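Long-range contact in Atp-dependent DNA ligase (Psychromonas sp., PDB 4D05), which seals breaks in DNA at the expense of ATP, probably through a covalent enzyme-adenylate intermediate as in other ligases of its family: residues K176-Y188 / P226-G239. Sequence-based numbering, arbitrary orientation. Where two conformers were deposited one is given.
Sequences KKFEDAEATVIAY and PPPIGSLITYRFTG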
ATOM      1  N   LYS A 176       5.390  -1.561   4.380  1.00  8.58           N
ATOM      2  CA  LYS A 176       4.400  -1.755   5.435  1.00  8.95           C
ATOM      3  C   LYS A 176       5.056  -2.619   6.493  1.00  8.53           C
ATOM      4  O   LYS A 176       6.092  -3.252   6.242  1.00 10.74           O
ATOM      5  CB  LYS A 176       3.121  -2.406   4.883  1.00 12.35           C
ATOM      6  CG  LYS A 176       2.338  -1.469   3.954  1.00 15.16           C
ATOM      7  CD  LYS A 176       1.022  -2.043   3.473  1.00 19.69           C
ATOM      8  CE  LYS A 176      -0.043  -1.944   4.559  1.00 26.33           C
ATOM      9  NZ  LYS A 176      -1.444  -2.113   4.010  1.00 30.57           N
ATOM     10  N   LYS A 177       4.475  -2.650   7.678  1.00 11.26           N
ATOM     11  CA  LYS A 177       5.031  -3.490   8.735  1.00 13.81           C
ATOM     12  C   LYS A 177       5.025  -4.946   8.403  1.00 12.45           C
ATOM     13  O   LYS A 177       5.942  -5.696   8.793  1.00 14.27           O
ATOM     14  CB  LYS A 177       4.303  -3.247  10.055  1.00 19.19           C
ATOM     15  CG  LYS A 177       4.864  -2.019  10.754  1.00 20.17           C
ATOM     16  CD  LYS A 177       4.802  -2.104  12.211  1.00 22.40           C
ATOM     17  CE  LYS A 177       5.370  -0.828  12.833  1.00 23.50           C
ATOM     18  NZ  LYS A 177       5.047  -0.811  14.271  1.00 25.15           N
ATOM     19  N   PHE A 178       4.010  -5.360   7.663  1.00 10.23           N
ATOM     20  CA  PHE A 178       3.925  -6.724   7.242  1.00  9.56           C
ATOM     21  C   PHE A 178       3.083  -6.893   5.985  1.00  9.03           C
ATOM     22  O   PHE A 178       2.406  -5.970   5.505  1.00  9.79           O
ATOM     23  CB  PHE A 178       3.332  -7.580   8.369  1.00  9.33           C
ATOM     24  CG  PHE A 178       2.000  -7.114   8.818  1.00 13.57           C
ATOM     25  CD1 PHE A 178       0.859  -7.460   8.112  1.00 14.31           C
ATOM     26  CD2 PHE A 178       1.879  -6.308   9.946  1.00 15.49           C
ATOM     27  CE1 PHE A 178      -0.398  -7.015   8.533  1.00 17.52           C
ATOM     28  CE2 PHE A 178       0.635  -5.857  10.363  1.00 16.03           C
ATOM     29  CZ  PHE A 178      -0.509  -6.213   9.650  1.00 15.54           C
ATOM     30  N   GLU A 179       3.175  -8.119   5.474  1.00 11.51           N
ATOM     31  CA  GLU A 179       2.432  -8.635   4.338  1.00 13.23           C
ATOM     32  C   GLU A 179       1.586  -9.831   4.830  1.00 12.72           C
ATOM     33  O   GLU A 179       1.946 -10.497   5.793  1.00 11.37           O
ATOM     34  CB  GLU A 179       3.435  -9.152   3.266  1.00 16.39           C
ATOM     35  CG  GLU A 179       4.476  -8.112   2.749  1.00 22.58           C
ATOM     36  CD  GLU A 179       5.523  -8.749   1.807  1.00 25.12           C
ATOM     37  OE1 GLU A 179       5.103  -9.265   0.728  1.00 26.05           O
ATOM     38  OE2 GLU A 179       6.753  -8.759   2.158  1.00 21.41           O
ATOM     39  N   ASP A 180       0.420 -10.013   4.218  0.66 12.02           N
ATOM     40  CA  ASP A 180      -0.442 -11.179   4.465  0.66 11.11           C
ATOM     41  C   ASP A 180      -0.570 -11.977   3.143  0.66 10.72           C
ATOM     42  O   ASP A 180      -0.421 -11.419   2.049  0.66 14.01           O
ATOM     43  CB  ASP A 180      -1.830 -10.750   4.988  0.66 18.34           C
ATOM     44  CG  ASP A 180      -1.829 -10.361   6.479  0.66 27.69           C
ATOM     45  OD1 ASP A 180      -0.772 -10.456   7.148  0.66 28.16           O
ATOM     46  OD2 ASP A 180      -2.910  -9.974   6.994  0.66 31.27           O
ATOM     47  N   ALA A 181      -0.822 -13.283   3.235  1.00  9.92           N
ATOM     48  CA  ALA A 181      -1.098 -14.086   2.057  1.00  8.33           C
ATOM     49  C   ALA A 181      -1.803 -15.357   2.517  1.00  7.34           C
ATOM     50  O   ALA A 181      -1.953 -15.583   3.731  1.00  6.74           O
ATOM     51  CB  ALA A 181       0.157 -14.420   1.386  1.00  9.74           C
ATOM     52  N   GLU A 182      -2.251 -16.164   1.555  1.00  8.15           N
ATOM     53  CA  GLU A 182      -2.966 -17.408   1.873  1.00  6.58           C
ATOM     54  C   GLU A 182      -2.173 -18.684   1.603  1.00  7.27           C
ATOM     55  O   GLU A 182      -1.291 -18.752   0.735  1.00  6.62           O
ATOM     56  CB  GLU A 182      -4.323 -17.466   1.136  1.00  9.45           C
ATOM     57  CG  GLU A 182      -5.411 -16.569   1.772  1.00 10.96           C
ATOM     58  CD  GLU A 182      -5.116 -15.091   1.627  1.00 12.59           C
ATOM     59  OE1 GLU A 182      -5.098 -14.610   0.476  1.00 14.32           O
ATOM     60  OE2 GLU A 182      -4.923 -14.395   2.653  1.00 12.25           O
ATOM     61  N   ALA A 183      -2.506 -19.716   2.364  1.00  7.74           N
ATOM     62  CA  ALA A 183      -1.878 -21.024   2.196  1.00  5.51           C
ATOM     63  C   ALA A 183      -2.839 -22.085   2.675  1.00  6.31           C
ATOM     64  O   ALA A 183      -3.760 -21.795   3.437  1.00  6.60           O
ATOM     65  CB  ALA A 183      -0.590 -21.128   2.988  1.00  5.23           C
ATOM     66  N   THR A 184      -2.583 -23.327   2.268  1.00  5.13           N
ATOM     67  CA  THR A 184      -3.427 -24.445   2.665  1.00  6.29           C
ATOM     68  C   THR A 184      -2.740 -25.244   3.772  1.00  5.43           C
ATOM     69  O   THR A 184      -1.565 -25.576   3.653  1.00  4.92           O
ATOM     70  CB  THR A 184      -3.703 -25.353   1.453  1.00  7.13           C
ATOM     71  OG1 THR A 184      -4.421 -24.615   0.468  1.00  8.92           O
ATOM     72  CG2 THR A 184      -4.510 -26.598   1.837  1.00  7.82           C
ATOM     73  N   VAL A 185      -3.468 -25.544   4.847  1.00  3.79           N
ATOM     74  CA  VAL A 185      -2.912 -26.349   5.920  1.00  3.65           C
ATOM     75  C   VAL A 185      -2.790 -27.786   5.411  1.00  3.94           C
ATOM     76  O   VAL A 185      -3.779 -28.349   4.934  1.00  4.92           O
ATOM     77  CB  VAL A 185      -3.821 -26.355   7.170  1.00  3.98           C
ATOM     78  CG1 VAL A 185      -3.209 -27.232   8.271  1.00  4.77           C
ATOM     79  CG2 VAL A 185      -4.021 -24.935   7.669  1.00  5.69           C
ATOM     80  N   ILE A 186      -1.604 -28.391   5.513  1.00  2.50           N
ATOM     81  CA  ILE A 186      -1.442 -29.758   4.997  1.00  3.77           C
ATOM     82  C   ILE A 186      -1.094 -30.794   6.053  1.00  2.28           C
ATOM     83  O   ILE A 186      -1.310 -31.984   5.822  1.00  4.71           O
ATOM     84  CB  ILE A 186      -0.416 -29.840   3.818  1.00  4.84           C
ATOM     85  CG1 ILE A 186       1.021 -29.478   4.254  1.00  6.78           C
ATOM     86  CG2 ILE A 186      -0.805 -28.886   2.693  1.00  6.30           C
ATOM     87  CD1 ILE A 186       2.064 -29.754   3.186  1.00  7.76           C
ATOM     88  N   ALA A 187      -0.598 -30.359   7.212  1.00  2.55           N
ATOM     89  CA  ALA A 187      -0.271 -31.300   8.286  1.00  2.16           C
ATOM     90  C   ALA A 187      -0.119 -30.561   9.605  1.00  4.01           C
ATOM     91  O   ALA A 187       0.078 -29.331   9.634  1.00  4.99           O
ATOM     92  CB  ALA A 187       1.013 -32.019   7.963  1.00  3.71           C
ATOM     93  N   TYR A 188      -0.221 -31.332  10.686  1.00  2.42           N
ATOM     94  CA  TYR A 188       0.090 -30.846  12.024  1.00  2.62           C
ATOM     95  C   TYR A 188       1.454 -31.345  12.483  1.00  3.54           C
ATOM     96  O   TYR A 188       1.892 -32.447  12.124  1.00  4.61           O
ATOM     97  CB  TYR A 188      -0.926 -31.345  13.040  1.00  3.26           C
ATOM     98  CG  TYR A 188      -2.349 -30.951  12.787  1.00  3.33           C
ATOM     99  CD1 TYR A 188      -2.681 -29.699  12.305  1.00  5.02           C
ATOM    100  CD2 TYR A 188      -3.372 -31.849  13.049  1.00  5.35           C
ATOM    101  CE1 TYR A 188      -4.009 -29.342  12.096  1.00  5.88           C
ATOM    102  CE2 TYR A 188      -4.691 -31.513  12.852  1.00  6.95           C
ATOM    103  CZ  TYR A 188      -5.005 -30.252  12.387  1.00  5.24           C
ATOM    104  OH  TYR A 188      -6.319 -29.930  12.207  1.00  6.68           O
ATOM    105  N   PRO A 226      -6.995 -26.981  16.580  1.00  8.96           N
ATOM    106  CA  PRO A 226      -6.263 -26.401  15.465  1.00  7.96           C
ATOM    107  C   PRO A 226      -7.117 -26.189  14.207  1.00 10.07           C
ATOM    108  O   PRO A 226      -8.230 -26.737  14.073  1.00  8.05           O
ATOM    109  CB  PRO A 226      -5.174 -27.451  15.201  1.00  9.95           C
ATOM    110  CG  PRO A 226      -5.820 -28.716  15.539  1.00 11.41           C
ATOM    111  CD  PRO A 226      -6.631 -28.391  16.791  1.00 10.84           C
ATOM    112  N   PRO A 227      -6.604 -25.365  13.286  1.00  9.94           N
ATOM    113  CA  PRO A 227      -7.275 -25.227  11.992  1.00 10.10           C
ATOM    114  C   PRO A 227      -7.365 -26.590  11.316  1.00  8.90           C
ATOM    115  O   PRO A 227      -6.393 -27.352  11.366  1.00  8.66           O
ATOM    116  CB  PRO A 227      -6.328 -24.334  11.183  1.00 12.79           C
ATOM    117  CG  PRO A 227      -5.396 -23.761  12.153  1.00 13.00           C
ATOM    118  CD  PRO A 227      -5.362 -24.588  13.368  1.00 12.00           C
ATOM    119  N   PRO A 228      -8.494 -26.882  10.672  1.00  8.42           N
ATOM    120  CA  PRO A 228      -8.621 -28.171   9.985  1.00  8.51           C
ATOM    121  C   PRO A 228      -7.557 -28.340   8.905  1.00  5.28           C
ATOM    122  O   PRO A 228      -7.225 -27.382   8.181  1.00  7.23           O
ATOM    123  CB  PRO A 228     -10.004 -28.088   9.335  1.00  8.99           C
ATOM    124  CG  PRO A 228     -10.754 -27.078  10.154  1.00  9.25           C
ATOM    125  CD  PRO A 228      -9.711 -26.063  10.548  1.00 10.35           C
ATOM    126  N   ILE A 229      -7.062 -29.561   8.733  1.00  5.54           N
ATOM    127  CA  ILE A 229      -6.181 -29.824   7.611  1.00  4.84           C
ATOM    128  C   ILE A 229      -7.028 -29.641   6.367  1.00  4.25           C
ATOM    129  O   ILE A 229      -8.217 -30.008   6.356  1.00  5.56           O
ATOM    130  CB  ILE A 229      -5.572 -31.238   7.693  1.00  4.28           C
ATOM    131  CG1 ILE A 229      -4.630 -31.310   8.918  1.00  6.55           C
ATOM    132  CG2 ILE A 229      -4.833 -31.568   6.408  1.00  6.18           C
ATOM    133  CD1 ILE A 229      -4.160 -32.736   9.260  1.00  6.07           C
ATOM    134  N   GLY A 230      -6.455 -28.969   5.369  1.00  5.80           N
ATOM    135  CA  GLY A 230      -7.145 -28.682   4.129  1.00  6.63           C
ATOM    136  C   GLY A 230      -7.673 -27.264   4.079  1.00  8.96           C
ATOM    137  O   GLY A 230      -8.053 -26.797   2.984  1.00  9.23           O
ATOM    138  N   SER A 231      -7.731 -26.582   5.230  1.00  6.97           N
ATOM    139  CA  SER A 231      -8.290 -25.253   5.255  1.00  8.38           C
ATOM    140  C   SER A 231      -7.348 -24.242   4.608  1.00  7.34           C
ATOM    141  O   SER A 231      -6.115 -24.434   4.568  1.00  7.09           O
ATOM    142  CB  SER A 231      -8.661 -24.830   6.667  1.00  9.24           C
ATOM    143  OG  SER A 231      -7.549 -24.725   7.535  1.00  9.94           O
ATOM    144  N   LEU A 232      -7.957 -23.193   4.058  1.00  6.68           N
ATOM    145  CA  LEU A 232      -7.218 -22.067   3.524  1.00  6.33           C
ATOM    146  C   LEU A 232      -7.098 -21.053   4.643  1.00  6.40           C
ATOM    147  O   LEU A 232      -8.106 -20.635   5.195  1.00  6.45           O
ATOM    148  CB  LEU A 232      -7.972 -21.459   2.330  1.00  7.63           C
ATOM    149  CG  LEU A 232      -7.203 -20.339   1.612  1.00  7.78           C
ATOM    150  CD1 LEU A 232      -6.040 -20.925   0.824  1.00  8.74           C
ATOM    151  CD2 LEU A 232      -8.152 -19.498   0.712  1.00 10.60           C
ATOM    152  N   ILE A 233      -5.865 -20.687   4.992  1.00  7.14           N
ATOM    153  CA  ILE A 233      -5.609 -19.779   6.087  1.00  7.57           C
ATOM    154  C   ILE A 233      -4.839 -18.593   5.563  1.00  6.49           C
ATOM    155  O   ILE A 233      -4.238 -18.669   4.489  1.00  6.36           O
ATOM    156  CB  ILE A 233      -4.859 -20.471   7.267  1.00  6.10           C
ATOM    157  CG1 ILE A 233      -3.458 -20.982   6.872  1.00  7.16           C
ATOM    158  CG2 ILE A 233      -5.736 -21.620   7.780  1.00  6.23           C
ATOM    159  CD1 ILE A 233      -2.368 -19.955   6.950  1.00  9.45           C
ATOM    160  N   THR A 234      -4.865 -17.506   6.341  1.00  5.50           N
ATOM    161  CA  THR A 234      -4.043 -16.349   6.059  1.00  6.30           C
ATOM    162  C   THR A 234      -2.887 -16.342   7.040  1.00  7.42           C
ATOM    163  O   THR A 234      -3.080 -16.572   8.244  1.00  7.06           O
ATOM    164  CB  THR A 234      -4.839 -15.060   6.230  1.00  6.79           C
ATOM    165  OG1 THR A 234      -5.836 -14.992   5.203  1.00  9.85           O
ATOM    166  CG2 THR A 234      -3.922 -13.847   6.107  1.00  7.03           C
ATOM    167  N   TYR A 235      -1.693 -16.094   6.509  1.00  6.05           N
ATOM    168  CA  TYR A 235      -0.506 -15.943   7.330  1.00  5.05           C
ATOM    169  C   TYR A 235       0.090 -14.571   7.070  1.00  6.35           C
ATOM    170  O   TYR A 235      -0.200 -13.949   6.050  1.00  6.74           O
ATOM    171  CB  TYR A 235       0.505 -17.044   7.063  1.00  4.56           C
ATOM    172  CG  TYR A 235       1.071 -17.057   5.673  1.00  5.02           C
ATOM    173  CD1 TYR A 235       0.408 -17.714   4.643  1.00  5.15           C
ATOM    174  CD2 TYR A 235       2.271 -16.441   5.396  1.00  5.75           C
ATOM    175  CE1 TYR A 235       0.926 -17.730   3.344  1.00  5.08           C
ATOM    176  CE2 TYR A 235       2.804 -16.448   4.117  1.00  5.72           C
ATOM    177  CZ  TYR A 235       2.123 -17.082   3.087  1.00  6.07           C
ATOM    178  OH  TYR A 235       2.678 -17.098   1.812  1.00  8.47           O
ATOM    179  N   ARG A 236       0.909 -14.137   8.017  1.00  7.71           N
ATOM    180  CA  ARG A 236       1.530 -12.832   7.994  1.00  7.20           C
ATOM    181  C   ARG A 236       3.028 -13.045   7.927  1.00  7.15           C
ATOM    182  O   ARG A 236       3.548 -14.037   8.460  1.00  8.30           O
ATOM    183  CB  ARG A 236       1.113 -12.092   9.267  1.00  8.78           C
ATOM    184  CG  ARG A 236       1.701 -10.717   9.412  1.00 11.50           C
ATOM    185  CD  ARG A 236       1.065 -10.002  10.561  1.00 13.76           C
ATOM    186  NE  ARG A 236      -0.382  -9.866  10.393  1.00 15.63           N
ATOM    187  CZ  ARG A 236      -1.174  -9.295  11.301  1.00 23.84           C
ATOM    188  NH1 ARG A 236      -0.671  -8.801  12.443  1.00 27.76           N
ATOM    189  NH2 ARG A 236      -2.472  -9.206  11.081  1.00 25.98           N
ATOM    190  N   PHE A 237       3.737 -12.166   7.211  1.00  7.71           N
ATOM    191  CA  PHE A 237       5.164 -12.350   7.011  1.00  7.84           C
ATOM    192  C   PHE A 237       5.793 -11.044   6.550  1.00  9.27           C
ATOM    193  O   PHE A 237       5.100 -10.079   6.301  1.00 10.40           O
ATOM    194  CB  PHE A 237       5.403 -13.443   5.960  1.00  8.30           C
ATOM    195  CG  PHE A 237       5.009 -13.039   4.564  1.00 10.20           C
ATOM    196  CD1 PHE A 237       3.693 -13.042   4.177  1.00  9.79           C
ATOM    197  CD2 PHE A 237       5.974 -12.649   3.629  1.00 10.85           C
ATOM    198  CE1 PHE A 237       3.325 -12.672   2.887  1.00 10.89           C
ATOM    199  CE2 PHE A 237       5.603 -12.285   2.323  1.00 12.75           C
ATOM    200  CZ  PHE A 237       4.272 -12.309   1.963  1.00 11.56           C
ATOM    201  N   THR A 238       7.095 -11.032   6.394  1.00  9.79           N
ATOM    202  CA  THR A 238       7.712  -9.889   5.706  1.00 12.68           C
ATOM    203  C   THR A 238       8.958 -10.340   4.941  1.00 12.77           C
ATOM    204  O   THR A 238       9.944 -10.760   5.534  1.00 14.30           O
ATOM    205  CB  THR A 238       7.975  -8.721   6.672  1.00 16.90           C
ATOM    206  OG1 THR A 238       8.482  -7.621   5.909  1.00 20.35           O
ATOM    207  CG2 THR A 238       8.976  -9.090   7.747  1.00 15.90           C
ATOM    208  N   GLY A 239       8.877 -10.301   3.615  1.00 14.51           N
ATOM    209  CA  GLY A 239       9.969 -10.745   2.764  1.00 15.44           C
ATOM    210  C   GLY A 239      10.150 -12.251   2.724  1.00 15.08           C
ATOM    211  O   GLY A 239       9.332 -12.994   3.249  1.00 12.27           O
TER
HETATM  212  O   HOH W   1       6.241  -6.067   4.926  0.96 24.98           O
HETATM  213  O   HOH W   2       0.772 -17.365  -0.594  0.95 17.85           O
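The Arg236 guanidinium lies flat on one face of the Phe178 ring, planes 9° apart and CZ 3.9 Å from the ring centroid, a cation-pi stack at the end nearer the bound AMP of the antiparallel pair that strands 179-188 and 232-237 form in the five-stranded sheet of the OB domain. The extended start of Arg236, with CG anti to N (chi1 179°), brings CD over the ring, and the bend at chi3 turns NE and the guanidinium over it too. Asp180 runs alongside; in the conformer given, its carboxylate is nearly coplanar with the guanidinium and OD1 is salt-bridged to Arg236 NE through a weak hydrogen bond of 3.3 Å. On the opposite face of the sheet, Glu179 sets CB over the face of the Phe237 ring as a CH-pi contact, 3.7 Å from the centroid. Its extended chain crosses that ring obliquely, with OE1 near CZ, and OE2 takes the N-H of Gly239 from above the carboxylate plane at 3.0 Å. Midway along, Ala181 and Ala183 pack their CB atoms against Tyr235, whose hydroxyl bonds Asn206 and, through a water, Glu182 O. Back on the Asp180 face, the Thr234 hydroxyl donates to the anti side of Glu182 OE2 and also pairs with Arg255 of the neighbouring strand 250-256. Past the last bridge, Thr184 with Leu232, Val185 CG2 touches both Ser231 OG and Ile233 CG2, while Val185 O receives Gly230 N from the type II turn 228-231. Tyr188 closes this end: Ile229 CG1 sits over one face of its ring, and Pro226 CG lies 3.6 Å from CZ. Losing the ring and hydroxyl to an alanine here would probably open a gap beside Ile229 and Pro226 and deprive Pro227 O of its donor. That donor, Tyr188 OH, meets Pro227 O at 2.7 Å from above the carbonyl plane, 39° out of it.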